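Local coordinates for GDSL-like Lipase/Acylhydrolase family protein (Neisseria meningitidis, PDB 4K7J) that probably removes O-acetyl groups from peptidoglycan as an SGNH-family esterase with a catalytic triad, at residues 160-163 and 168-171; 106-111 and 195-200; 42-47 and 370-375. All blocks are in the same frame, centred on the assembly; numbering follows the deposited sequence. Where two conformers were deposited one is given.

Contact 1: 160-163 and 168-171; sequences QTLT and TVSA
Thr168 meets Thr161 methyl against methyl: CG2 of Thr168 lies 3.9 Å from CG2 of Thr161, the two side chains slanting across one another on the sheet face that also carries Thr163 and Ser170. In Thr168 the hydroxyl oxygen stands beside the backbone N (chi1 -61°), and the methyl, opposite that nitrogen, is the branch that reaches Thr161. Thr168 and Thr163 face each other as a non-hydrogen-bonded pair.

At Val169 the backbones join through both polar groups. Val169 N donates to Leu162 O at 2.8 Å, and Leu162 N returns a bond to Val169 O at 2.9 Å, which makes this the hydrogen-bonded pair. Val169 O also draws a CA-H contact from Thr161, with Thr161 CA 3.3 Å from Val169 O. On the other face Leu162 and Val169 lie alongside, pointing the same way. The Leu162 CG sits between its own N and carbonyl carbon (chi1 46°), a position that brings CD1 in against the neighbouring strand, 3.8 Å from CB of Val169.

Ser170 pairs with Thr161 without backbone bonds. Its CB is 3.9 Å from Thr161 CG2, leaving that methyl in touch with both Thr168 and Ser170. Ala171 closes the ladder: Ala171 N binds Gln160 O at 3.0 Å. The Gln160 amide turns away instead, bonded to Leu157 N and Pro194 O.

On the face carrying Leu162 and Val169, Leu162 packs on Ile197 of strand 195-203, and Val169 on Leu179 and Thr181 of strand 177-183, strands of the other antiparallel sheet. The arrangement is a beta hairpin with a tight turn at the margin of a five-stranded antiparallel sheet, consistent with the two-sheet sandwich of a galactose-binding-domain-like fold.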
loop_
_atom_site.group_PDB
_atom_site.type_symbol
_atom_site.label_atom_id
_atom_site.label_comp_id
_atom_site.label_asym_id
_atom_site.label_seq_id
_atom_site.Cartn_x
_atom_site.Cartn_y
_atom_site.Cartn_z
ATOM N N GLN A 160 15.139 18.214 17.659
ATOM C CA GLN A 160 15.601 18.632 16.339
ATOM C C GLN A 160 14.456 19.174 15.478
ATOM O O GLN A 160 13.306 18.767 15.634
ATOM C CB GLN A 160 16.221 17.419 15.639
ATOM C CG GLN A 160 17.192 17.709 14.516
ATOM C CD GLN A 160 17.879 16.441 14.022
ATOM O OE1 GLN A 160 18.308 15.612 14.812
ATOM N NE2 GLN A 160 17.981 16.291 12.711
ATOM N N THR A 161 14.777 20.083 14.564
ATOM C CA THR A 161 13.769 20.678 13.692
ATOM C C THR A 161 14.051 20.385 12.224
ATOM O O THR A 161 15.151 19.978 11.860
ATOM C CB THR A 161 13.719 22.217 13.847
ATOM O OG1 THR A 161 15.000 22.760 13.530
ATOM C CG2 THR A 161 13.348 22.607 15.269
ATOM N N LEU A 162 13.035 20.588 11.396
ATOM C CA LEU A 162 13.200 20.680 9.952
ATOM C C LEU A 162 12.203 21.725 9.501
ATOM O O LEU A 162 11.423 22.232 10.319
ATOM C CB LEU A 162 12.975 19.318 9.243
ATOM C CG LEU A 162 11.778 18.430 9.596
ATOM C CD1 LEU A 162 10.467 18.999 9.071
ATOM C CD2 LEU A 162 12.004 16.989 9.069
ATOM N N THR A 163 12.213 22.063 8.216
ATOM C CA THR A 163 11.234 23.014 7.725
ATOM C C THR A 163 10.431 22.407 6.599
ATOM O O THR A 163 10.963 21.672 5.778
ATOM C CB THR A 163 11.873 24.331 7.229
ATOM O OG1 THR A 163 12.633 24.075 6.044
ATOM C CG2 THR A 163 12.774 24.964 8.305
ATOM N N THR A 168 8.857 25.991 10.468
ATOM C CA THR A 168 9.625 25.164 11.381
ATOM C C THR A 168 8.789 24.082 12.065
ATOM O O THR A 168 7.785 24.355 12.726
ATOM C CB THR A 168 10.341 26.030 12.431
ATOM O OG1 THR A 168 11.236 26.921 11.762
ATOM C CG2 THR A 168 11.130 25.175 13.418
ATOM N N VAL A 169 9.228 22.843 11.907
ATOM C CA VAL A 169 8.530 21.697 12.472
ATOM C C VAL A 169 9.515 20.953 13.360
ATOM O O VAL A 169 10.603 20.622 12.912
ATOM C CB VAL A 169 8.016 20.784 11.349
ATOM C CG1 VAL A 169 7.384 19.529 11.914
ATOM C CG2 VAL A 169 7.038 21.549 10.454
ATOM N N SER A 170 9.125 20.685 14.607
ATOM C CA SER A 170 10.029 20.084 15.579
ATOM C C SER A 170 9.577 18.701 16.042
ATOM O O SER A 170 8.383 18.429 16.162
ATOM C CB SER A 170 10.153 20.993 16.803
ATOM O OG SER A 170 8.908 21.086 17.468
ATOM N N ALA A 171 10.552 17.833 16.306
ATOM C CA ALA A 171 10.300 16.538 16.903
ATOM C C ALA A 171 9.930 16.764 18.357
ATOM O O ALA A 171 10.201 17.831 18.904
ATOM C CB ALA A 171 11.553 15.665 16.829
#

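Contact 2: 106-111 and 195-200; sequences GNWQSL and WDIGFI
The indole of Trp108 meets Ile197 at a slant and has Ile200 at its edge. Ile197 CG1 lies 4.3 Å from the centroid of the six-membered ring of Trp108, 30° off the ring normal, an off-centre CH-pi contact. Its closest approach is to one corner of the ring: CG1 of Ile197 is 3.8 Å from CZ3 of Trp108, and CG2 of Ile197 is 4.0 Å from the same CZ3. Both branches of the isoleucine approach that carbon from the same side of the ring; chi1 of -54° sets CG1 beside the backbone N and CG2 opposite it. Near the ring plane, CD1 of Ile200 approaches Trp108 CZ3 at a looser 4.5 Å. The three side chains are buried, and no hydrogen bond links the segments.

Ile189 of strand 187-191 touches both Trp108 and Ile200, while Thr129 touches both Trp108 and Ile197. Strand 125-128 runs between 109-112 and 195-203 in their common sheet, so the indole reaches past it to its next neighbour. Trp108 itself stands where the chain passes from strand 102-106, an outermost strand of one antiparallel sheet, to strand 109-112, an outermost strand of the other, and its ring lies between the two sheets, touching Ile189 of one and Ile197 of the other.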
loop_
_atom_site.group_PDB
_atom_site.type_symbol
_atom_site.label_atom_id
_atom_site.label_comp_id
_atom_site.label_asym_id
_atom_site.label_seq_id
_atom_site.Cartn_x
_atom_site.Cartn_y
_atom_site.Cartn_z
ATOM N N GLY A 106 15.472 15.915 -4.992
ATOM C CA GLY A 106 16.211 16.249 -3.793
ATOM C C GLY A 106 17.428 15.378 -3.612
ATOM O O GLY A 106 17.748 14.564 -4.476
ATOM N N ASN A 107 18.098 15.525 -2.479
ATOM C CA ASN A 107 19.342 14.796 -2.244
ATOM C C ASN A 107 19.232 13.727 -1.161
ATOM O O ASN A 107 20.234 13.145 -0.755
ATOM C CB ASN A 107 20.478 15.765 -1.916
ATOM C CG ASN A 107 20.177 16.645 -0.706
ATOM O OD1 ASN A 107 19.343 16.311 0.134
ATOM N ND2 ASN A 107 20.884 17.773 -0.604
ATOM N N TRP A 108 18.017 13.471 -0.689
ATOM C CA TRP A 108 17.796 12.386 0.273
ATOM C C TRP A 108 18.149 11.019 -0.339
ATOM O O TRP A 108 18.019 10.819 -1.553
ATOM C CB TRP A 108 16.345 12.392 0.770
ATOM C CG TRP A 108 15.950 13.641 1.524
ATOM C CD1 TRP A 108 16.729 14.740 1.767
ATOM C CD2 TRP A 108 14.676 13.913 2.114
ATOM N NE1 TRP A 108 16.013 15.674 2.481
ATOM C CE2 TRP A 108 14.748 15.191 2.698
ATOM C CE3 TRP A 108 13.479 13.193 2.210
ATOM C CZ2 TRP A 108 13.669 15.765 3.376
ATOM C CZ3 TRP A 108 12.411 13.764 2.868
ATOM C CH2 TRP A 108 12.512 15.038 3.447
ATOM N N GLN A 109 18.598 10.082 0.492
ATOM C CA GLN A 109 18.914 8.738 -0.002
ATOM C C GLN A 109 18.017 7.665 0.605
ATOM O O GLN A 109 18.051 7.452 1.812
ATOM C CB GLN A 109 20.379 8.388 0.267
ATOM C CG GLN A 109 20.742 6.994 -0.257
ATOM C CD GLN A 109 20.536 6.865 -1.769
ATOM O OE1 GLN A 109 20.919 7.758 -2.542
ATOM N NE2 GLN A 109 19.917 5.754 -2.197
ATOM N N SER A 110 17.234 6.979 -0.228
ATOM C CA SER A 110 16.323 5.943 0.271
ATOM C C SER A 110 17.031 4.629 0.611
ATOM O O SER A 110 18.125 4.345 0.126
ATOM C CB SER A 110 15.197 5.669 -0.726
ATOM O OG SER A 110 15.733 5.148 -1.937
ATOM N N LEU A 111 16.377 3.844 1.459
ATOM C CA LEU A 111 16.845 2.529 1.868
ATOM C C LEU A 111 15.588 1.707 2.119
ATOM O O LEU A 111 14.640 2.208 2.734
ATOM C CB LEU A 111 17.667 2.638 3.155
ATOM C CG LEU A 111 18.050 1.304 3.787
ATOM C CD1 LEU A 111 19.101 0.642 2.924
ATOM C CD2 LEU A 111 18.523 1.467 5.232
ATOM N N TRP A 195 18.042 13.528 9.488
ATOM C CA TRP A 195 16.878 12.784 9.943
ATOM C C TRP A 195 16.741 11.516 9.106
ATOM O O TRP A 195 17.255 11.447 7.988
ATOM C CB TRP A 195 15.607 13.569 9.644
ATOM C CG TRP A 195 15.344 14.806 10.420
ATOM C CD1 TRP A 195 15.991 16.007 10.311
ATOM C CD2 TRP A 195 14.293 14.999 11.369
ATOM N NE1 TRP A 195 15.428 16.923 11.171
ATOM C CE2 TRP A 195 14.375 16.331 11.822
ATOM C CE3 TRP A 195 13.289 14.168 11.888
ATOM C CZ2 TRP A 195 13.493 16.852 12.776
ATOM C CZ3 TRP A 195 12.422 14.682 12.835
ATOM C CH2 TRP A 195 12.526 16.015 13.263
ATOM N N ASP A 196 15.976 10.549 9.610
ATOM C CA ASP A 196 15.395 9.525 8.739
ATOM C C ASP A 196 13.926 9.841 8.542
ATOM O O ASP A 196 13.237 10.190 9.495
ATOM C CB ASP A 196 15.562 8.121 9.331
ATOM C CG ASP A 196 17.002 7.629 9.265
ATOM O OD1 ASP A 196 17.809 8.240 8.531
ATOM O OD2 ASP A 196 17.320 6.633 9.942
ATOM N N ILE A 197 13.451 9.729 7.311
ATOM C CA ILE A 197 12.052 10.053 6.987
ATOM C C ILE A 197 11.383 8.819 6.366
ATOM O O ILE A 197 11.988 8.127 5.543
ATOM C CB ILE A 197 11.964 11.228 5.970
ATOM C CG1 ILE A 197 12.736 12.457 6.460
ATOM C CG2 ILE A 197 10.511 11.591 5.665
ATOM C CD1 ILE A 197 12.154 13.129 7.703
ATOM N N GLY A 198 10.149 8.544 6.770
ATOM C CA GLY A 198 9.382 7.432 6.240
ATOM C C GLY A 198 8.386 7.980 5.243
ATOM O O GLY A 198 8.684 8.939 4.546
ATOM N N PHE A 199 7.206 7.380 5.163
ATOM C CA PHE A 199 6.216 7.862 4.218
ATOM C C PHE A 199 5.710 9.211 4.696
ATOM O O PHE A 199 5.734 9.510 5.892
ATOM C CB PHE A 199 5.060 6.879 4.078
ATOM C CG PHE A 199 5.345 5.726 3.148
ATOM C CD1 PHE A 199 6.197 4.703 3.529
ATOM C CD2 PHE A 199 4.753 5.670 1.895
ATOM C CE1 PHE A 199 6.470 3.647 2.674
ATOM C CE2 PHE A 199 5.005 4.603 1.035
ATOM C CZ PHE A 199 5.865 3.591 1.431
ATOM N N ILE A 200 5.248 10.004 3.744
ATOM C CA ILE A 200 4.773 11.355 3.980
ATOM C C ILE A 200 3.338 11.444 3.478
ATOM O O ILE A 200 3.063 11.156 2.314
ATOM C CB ILE A 200 5.617 12.356 3.189
ATOM C CG1 ILE A 200 7.065 12.340 3.673
ATOM C CG2 ILE A 200 5.021 13.752 3.277
ATOM C CD1 ILE A 200 7.969 13.252 2.887
#

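Contact 3: 42-47 and 370-375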
loop_
_atom_site.group_PDB
_atom_site.type_symbol
_atom_site.label_atom_id
_atom_site.label_comp_id
_atom_site.label_asym_id
_atom_site.label_seq_id
_atom_site.Cartn_x
_atom_site.Cartn_y
_atom_site.Cartn_z
ATOM N N LYS A 42 -18.543 5.045 7.239
ATOM C CA LYS A 42 -17.725 6.210 6.904
ATOM C C LYS A 42 -17.643 6.441 5.387
ATOM O O LYS A 42 -17.720 7.582 4.931
ATOM C CB LYS A 42 -16.329 6.105 7.524
ATOM C CG LYS A 42 -15.448 7.306 7.229
ATOM C CD LYS A 42 -14.103 7.219 7.941
ATOM C CE LYS A 42 -13.216 8.375 7.515
ATOM N NZ LYS A 42 -11.876 8.353 8.165
ATOM N N LEU A 43 -17.512 5.368 4.606
ATOM C CA LEU A 43 -17.457 5.509 3.144
ATOM C C LEU A 43 -18.739 6.121 2.597
ATOM O O LEU A 43 -18.687 7.061 1.799
ATOM C CB LEU A 43 -17.199 4.168 2.451
ATOM C CG LEU A 43 -16.206 4.167 1.279
ATOM C CD1 LEU A 43 -16.542 3.066 0.308
ATOM C CD2 LEU A 43 -16.093 5.505 0.551
ATOM N N GLN A 44 -19.886 5.593 3.031
ATOM C CA GLN A 44 -21.178 6.120 2.590
ATOM C C GLN A 44 -21.326 7.619 2.879
ATOM O O GLN A 44 -21.754 8.383 2.016
ATOM C CB GLN A 44 -22.343 5.341 3.221
ATOM C CG GLN A 44 -22.400 3.847 2.869
ATOM C CD GLN A 44 -22.964 3.556 1.480
ATOM O OE1 GLN A 44 -23.059 4.442 0.624
ATOM N NE2 GLN A 44 -23.346 2.302 1.254
ATOM N N SER A 45 -20.966 8.052 4.083
ATOM C CA SER A 45 -21.099 9.471 4.402
ATOM C C SER A 45 -20.142 10.325 3.578
ATOM O O SER A 45 -20.505 11.424 3.173
ATOM C CB SER A 45 -20.975 9.753 5.902
ATOM O OG SER A 45 -19.848 9.109 6.460
ATOM N N VAL A 46 -18.935 9.823 3.318
ATOM C CA VAL A 46 -18.036 10.497 2.379
ATOM C C VAL A 46 -18.717 10.584 1.019
ATOM O O VAL A 46 -18.725 11.644 0.387
ATOM C CB VAL A 46 -16.681 9.772 2.212
ATOM C CG1 VAL A 46 -15.919 10.349 1.031
ATOM C CG2 VAL A 46 -15.846 9.893 3.473
ATOM N N ALA A 47 -19.306 9.466 0.592
ATOM C CA ALA A 47 -20.034 9.393 -0.673
ATOM C C ALA A 47 -21.095 10.480 -0.779
ATOM O O ALA A 47 -21.349 10.999 -1.864
ATOM C CB ALA A 47 -20.669 8.011 -0.855
ATOM N N GLU A 370 -19.671 -2.087 -6.163
ATOM C CA GLU A 370 -20.847 -2.951 -6.089
ATOM C C GLU A 370 -21.202 -3.208 -4.646
ATOM O O GLU A 370 -22.377 -3.196 -4.270
ATOM C CB GLU A 370 -20.578 -4.305 -6.742
ATOM C CG GLU A 370 -20.545 -4.304 -8.252
ATOM C CD GLU A 370 -20.446 -5.713 -8.816
ATOM O OE1 GLU A 370 -20.617 -6.672 -8.034
ATOM O OE2 GLU A 370 -20.190 -5.864 -10.034
ATOM N N LEU A 371 -20.168 -3.454 -3.847
ATOM C CA LEU A 371 -20.345 -3.838 -2.459
ATOM C C LEU A 371 -20.985 -2.694 -1.704
ATOM O O LEU A 371 -21.882 -2.890 -0.883
ATOM C CB LEU A 371 -18.995 -4.209 -1.826
ATOM C CG LEU A 371 -18.992 -4.599 -0.340
ATOM C CD1 LEU A 371 -19.844 -5.828 -0.071
ATOM C CD2 LEU A 371 -17.574 -4.831 0.158
ATOM N N VAL A 372 -20.516 -1.491 -1.999
ATOM C CA VAL A 372 -21.018 -0.289 -1.359
ATOM C C VAL A 372 -22.454 -0.031 -1.799
ATOM O O VAL A 372 -23.329 0.262 -0.977
ATOM C CB VAL A 372 -20.122 0.910 -1.703
ATOM C CG1 VAL A 372 -20.829 2.235 -1.433
ATOM C CG2 VAL A 372 -18.824 0.811 -0.927
ATOM N N ARG A 373 -22.692 -0.172 -3.098
ATOM C CA ARG A 373 -24.016 0.028 -3.675
ATOM C C ARG A 373 -25.061 -0.894 -3.057
ATOM O O ARG A 373 -26.200 -0.488 -2.847
ATOM C CB ARG A 373 -23.963 -0.142 -5.195
ATOM C CG ARG A 373 -25.319 -0.330 -5.861
ATOM C CD ARG A 373 -25.232 -0.076 -7.356
ATOM N NE ARG A 373 -24.119 -0.793 -7.977
ATOM C CZ ARG A 373 -23.016 -0.209 -8.439
ATOM N NH1 ARG A 373 -22.869 1.108 -8.348
ATOM N NH2 ARG A 373 -22.060 -0.945 -8.992
ATOM N N SER A 374 -24.663 -2.120 -2.736
ATOM C CA SER A 374 -25.570 -3.095 -2.137
ATOM C C SER A 374 -25.718 -2.923 -0.627
ATOM O O SER A 374 -26.522 -3.613 -0.001
ATOM C CB SER A 374 -25.085 -4.515 -2.421
ATOM O OG SER A 374 -24.013 -4.863 -1.556
ATOM N N ALA A 375 -24.938 -2.026 -0.036
ATOM C CA ALA A 375 -25.009 -1.817 1.408
ATOM C C ALA A 375 -26.099 -0.815 1.813
ATOM O O ALA A 375 -26.476 0.071 1.035
ATOM C CB ALA A 375 -23.643 -1.395 1.961
#
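Two helices of the SGNH-hydrolase part of the molecule, an alpha/beta fold, meet here: helix 38-47, which packs on strand 53-60 of the mixed, largely parallel sheet, and the C-terminal part of the long helix that begins at residue 354, the last of the chain. Val372 is the centre of the contact, and each of its two methyls has a different partner. CG2 of Val372 is 3.4 Å from CD1 of Leu43, tighter than usual van der Waals contact, and the two side chains cross at about a right angle. The chi1 of Leu43, -138°, is off the staggered positions, so the placement of CD1, and with it the short distance, is somewhat doubtful.

CG1 of Val372 lies against the amide of Gln44, 3.7 Å from NE2 of Gln44 and 3.8 Å from OE1 of Gln44, as the two side chains slide past each other in opposite directions. The Gln44 chain is bent at its second torsion (chi2 -78°), and its amide comes closer to the partner helix than its CB direction suggests. There NE2 of Gln44 gives a weak hydrogen bond to O of Val372, 3.0 Å long but bent to 131° at the hydrogen. CB of Ala375, the last modelled residue, flanks the same nitrogen at 3.8 Å from Gln44 NE2.

Trp81 of helix 68-81 touches Leu43 and Val372 and so covers the apolar side. Lys42 NZ makes a salt bridge to Asp241, just before strand 242-246, and a hydrogen bond to Thr53 O.

Chemically the contact is a small apolar join with one weak polar link beside it, from the partly exposed Gln44. O of Val372 accepts from Ala375 N, at 3.0 Å, as well as from Gln44, so this carbonyl near the C-terminus is shared between the chain's own turn and the neighbouring helix.

Contacts 1 and 2 belong to one beta-rich region and touch, their centres 15 Å apart. Trp195 joins them: its NE1 is 3.1 Å from O of Thr161, a probable hydrogen bond, and its CE2 lies 3.7 Å from CD2 of Leu162, which binds the hairpin of contact 1 to the strand used by contact 2. Contact 3 stands apart, its centre about 39 Å from that of contact 1 and 36 Å from that of contact 2, across the chain's centre from contact 2. It flanks the mixed sheet, the part that in SGNH esterases carries the catalytic triad; nearest atoms of contacts 2 and 3 are about 16 Å apart.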